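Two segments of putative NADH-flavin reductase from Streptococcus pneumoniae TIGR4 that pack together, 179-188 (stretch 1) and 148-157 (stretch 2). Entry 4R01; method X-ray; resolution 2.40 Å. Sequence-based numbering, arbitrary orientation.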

# COMPACT_ATOMS: atom_id res chain seq x y z
N ILE A 179 6.31 -4.54 6.65
CA ILE A 179 7.33 -3.57 6.30
C ILE A 179 8.60 -4.25 5.79
O ILE A 179 9.00 -5.30 6.30
CB ILE A 179 7.69 -2.68 7.51
CG1 ILE A 179 6.42 -2.07 8.12
CG2 ILE A 179 8.66 -1.58 7.12
CD1 ILE A 179 6.67 -1.24 9.35
N SER A 180 9.21 -3.66 4.77
CA SER A 180 10.47 -4.17 4.25
C SER A 180 11.58 -3.13 4.41
O SER A 180 11.73 -2.23 3.58
CB SER A 180 10.33 -4.56 2.78
OG SER A 180 11.58 -4.98 2.24
N GLN A 181 12.34 -3.25 5.50
CA GLN A 181 13.45 -2.34 5.76
C GLN A 181 14.60 -3.10 6.42
O GLN A 181 14.38 -4.15 7.02
CB GLN A 181 13.02 -1.18 6.66
CG GLN A 181 12.61 -1.61 8.06
CD GLN A 181 12.32 -0.44 8.98
OE1 GLN A 181 11.30 0.22 8.86
NE2 GLN A 181 13.23 -0.19 9.91
N ILE A 182 15.81 -2.58 6.29
CA ILE A 182 16.96 -3.14 7.01
C ILE A 182 18.12 -2.14 7.04
O ILE A 182 18.30 -1.35 6.11
CB ILE A 182 17.43 -4.48 6.38
CG1 ILE A 182 18.33 -5.24 7.36
CG2 ILE A 182 18.13 -4.25 5.05
CD1 ILE A 182 18.69 -6.63 6.90
N SER A 183 18.88 -2.17 8.13
CA SER A 183 20.05 -1.31 8.26
C SER A 183 21.24 -1.93 7.54
O SER A 183 21.25 -3.13 7.28
CB SER A 183 20.39 -1.09 9.74
OG SER A 183 20.77 -2.31 10.35
N TYR A 184 22.23 -1.11 7.22
CA TYR A 184 23.46 -1.61 6.61
C TYR A 184 24.14 -2.59 7.56
O TYR A 184 24.68 -3.61 7.13
CB TYR A 184 24.41 -0.47 6.25
CG TYR A 184 24.12 0.17 4.90
CD1 TYR A 184 22.84 0.16 4.36
CD2 TYR A 184 25.14 0.77 4.16
CE1 TYR A 184 22.57 0.74 3.14
CE2 TYR A 184 24.88 1.35 2.93
CZ TYR A 184 23.60 1.34 2.42
OH TYR A 184 23.34 1.91 1.20
N ALA A 185 24.10 -2.28 8.85
CA ALA A 185 24.70 -3.14 9.87
C ALA A 185 24.06 -4.53 9.91
O ALA A 185 24.76 -5.54 9.85
CB ALA A 185 24.61 -2.47 11.24
N ASP A 186 22.74 -4.58 10.01
CA ASP A 186 22.03 -5.86 10.04
C ASP A 186 22.21 -6.63 8.74
O ASP A 186 22.29 -7.86 8.75
CB ASP A 186 20.54 -5.63 10.32
CG ASP A 186 20.25 -5.34 11.78
OD1 ASP A 186 20.97 -5.87 12.65
OD2 ASP A 186 19.31 -4.57 12.06
N TYR A 187 22.28 -5.91 7.62
CA TYR A 187 22.51 -6.52 6.31
C TYR A 187 23.88 -7.19 6.25
O TYR A 187 24.01 -8.30 5.74
CB TYR A 187 22.38 -5.46 5.21
CG TYR A 187 22.69 -5.95 3.82
CD1 TYR A 187 21.71 -6.52 3.02
CD2 TYR A 187 23.97 -5.83 3.29
CE1 TYR A 187 21.99 -6.96 1.74
CE2 TYR A 187 24.27 -6.26 2.01
CZ TYR A 187 23.27 -6.83 1.24
OH TYR A 187 23.57 -7.26 -0.03
N ALA A 188 24.89 -6.51 6.78
CA ALA A 188 26.24 -7.06 6.82
C ALA A 188 26.26 -8.35 7.63
O ALA A 188 26.90 -9.33 7.24
CB ALA A 188 27.22 -6.05 7.41
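Stretch 2 148-157: FVSPAVDFIP

Parallel β-strands bond in a staggered fashion, one residue reaching to two neighbors on the partner strand, and the pairing of 154-156 with 181-183 is a compact example. Both segments are extended and run in nearly the same direction, their axes 13° apart and 4.9 Å at closest approach. Gln181 lies beside Asp154, Ile182 beside Phe155 and Ser183 beside Ile156. The hydrogen bonds climb as a ladder: Asp154 N to Ser180 O (3.0 Å), Ile182 N to Asp154 O (2.9 Å), Ile156 N to Ile182 O (3.0 Å) and Tyr184 N to Ile156 O (2.9 Å). Ile182 thus uses both its N and its O, straddling Phe155. Beyond Ser183 the first stretch turns into a helix, whose axis makes an angle of 97° with strand 154-156; Ser183 caps it, its OG accepting from Asp186 N at 3.0 Å. A water extends the junction, donating to Pro157 O (2.8 Å) and accepting from Ala185 N (2.6 Å).

Before the ladder, the loop of stretch 2 is held by a side chain: Val153 N donates to Ser180 OG at 3.0 Å. Along the strands the side chains alternate. Gln181, Ser183, Asp154 and Ile156 share one face; Ile182 and Phe155 share the other, where Ile182 CG2 meets Phe155 CD1 at 3.7 Å and Ala152 CB at 3.9 Å. The helix adds two tyrosines to the Phe155 side. Tyr184 CE1 lies over the Phe155 ring, 3.4 Å from Phe155 CD2, while Pro157 CA covers a face of the Tyr184 ring. Phe155 turns its edge to the face of Tyr187, with Phe155 CZ 3.6 Å from Tyr187 CG. Tyr187 then reaches back to strand 148-150, its OH donating to Val149 O at 2.6 Å, so one residue joins apolar packing to a polar anchor.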

# COMPACT_ATOMS: atom_id res chain seq x y z
N PHE A 148 23.66 -13.50 -5.27
CA PHE A 148 23.13 -12.14 -5.28
C PHE A 148 22.38 -11.89 -3.97
O PHE A 148 21.44 -12.61 -3.64
CB PHE A 148 22.19 -11.95 -6.47
CG PHE A 148 22.03 -10.52 -6.90
CD1 PHE A 148 23.02 -9.89 -7.65
CD2 PHE A 148 20.89 -9.80 -6.56
CE1 PHE A 148 22.87 -8.58 -8.05
CE2 PHE A 148 20.74 -8.48 -6.97
CZ PHE A 148 21.74 -7.87 -7.72
N VAL A 149 22.80 -10.87 -3.22
CA VAL A 149 22.18 -10.61 -1.93
C VAL A 149 21.36 -9.32 -1.95
O VAL A 149 21.88 -8.23 -1.72
CB VAL A 149 23.24 -10.52 -0.82
CG1 VAL A 149 22.57 -10.41 0.54
CG2 VAL A 149 24.15 -11.73 -0.87
N SER A 150 20.07 -9.47 -2.22
CA SER A 150 19.15 -8.34 -2.24
C SER A 150 18.87 -7.82 -0.84
O SER A 150 18.59 -8.60 0.07
CB SER A 150 17.84 -8.72 -2.93
OG SER A 150 17.99 -8.78 -4.33
N PRO A 151 18.94 -6.49 -0.66
CA PRO A 151 18.56 -5.87 0.61
C PRO A 151 17.06 -5.65 0.64
O PRO A 151 16.36 -6.05 -0.30
CB PRO A 151 19.32 -4.55 0.59
CG PRO A 151 19.33 -4.18 -0.86
CD PRO A 151 19.39 -5.49 -1.64
N ALA A 152 16.56 -5.02 1.70
CA ALA A 152 15.14 -4.70 1.78
C ALA A 152 14.83 -3.49 0.92
O ALA A 152 15.74 -2.86 0.38
CB ALA A 152 14.73 -4.46 3.22
N VAL A 153 13.55 -3.16 0.79
CA VAL A 153 13.13 -2.01 0.00
C VAL A 153 13.74 -0.73 0.56
O VAL A 153 14.33 0.06 -0.18
CB VAL A 153 11.60 -1.88 -0.02
CG1 VAL A 153 11.18 -0.57 -0.68
CG2 VAL A 153 10.98 -3.07 -0.72
N ASP A 154 13.60 -0.55 1.87
CA ASP A 154 14.22 0.58 2.55
C ASP A 154 15.55 0.15 3.15
O ASP A 154 15.60 -0.55 4.16
CB ASP A 154 13.29 1.13 3.63
CG ASP A 154 13.69 2.51 4.11
OD1 ASP A 154 14.37 3.23 3.34
OD2 ASP A 154 13.33 2.88 5.24
N PHE A 155 16.64 0.54 2.53
CA PHE A 155 17.98 0.15 2.91
C PHE A 155 18.67 1.36 3.53
O PHE A 155 18.92 2.34 2.88
CB PHE A 155 18.72 -0.29 1.66
CG PHE A 155 19.90 -1.15 1.88
CD1 PHE A 155 20.06 -1.88 3.02
CD2 PHE A 155 20.86 -1.23 0.92
CE1 PHE A 155 21.15 -2.66 3.20
CE2 PHE A 155 21.94 -2.02 1.08
CZ PHE A 155 22.09 -2.74 2.22
N ILE A 156 18.95 1.27 4.81
CA ILE A 156 19.36 2.45 5.58
C ILE A 156 20.80 2.36 6.10
O ILE A 156 21.11 1.51 6.93
CB ILE A 156 18.40 2.68 6.77
CG1 ILE A 156 16.95 2.68 6.28
CG2 ILE A 156 18.73 3.97 7.48
CD1 ILE A 156 15.93 2.37 7.36
N PRO A 157 21.67 3.25 5.59
CA PRO A 157 23.11 3.33 5.91
C PRO A 157 23.42 3.31 7.40
O PRO A 157 24.12 2.41 7.86
CB PRO A 157 23.52 4.66 5.29
CG PRO A 157 22.61 4.83 4.14
CD PRO A 157 21.29 4.26 4.59
O HOH W 1 23.61 0.20 9.57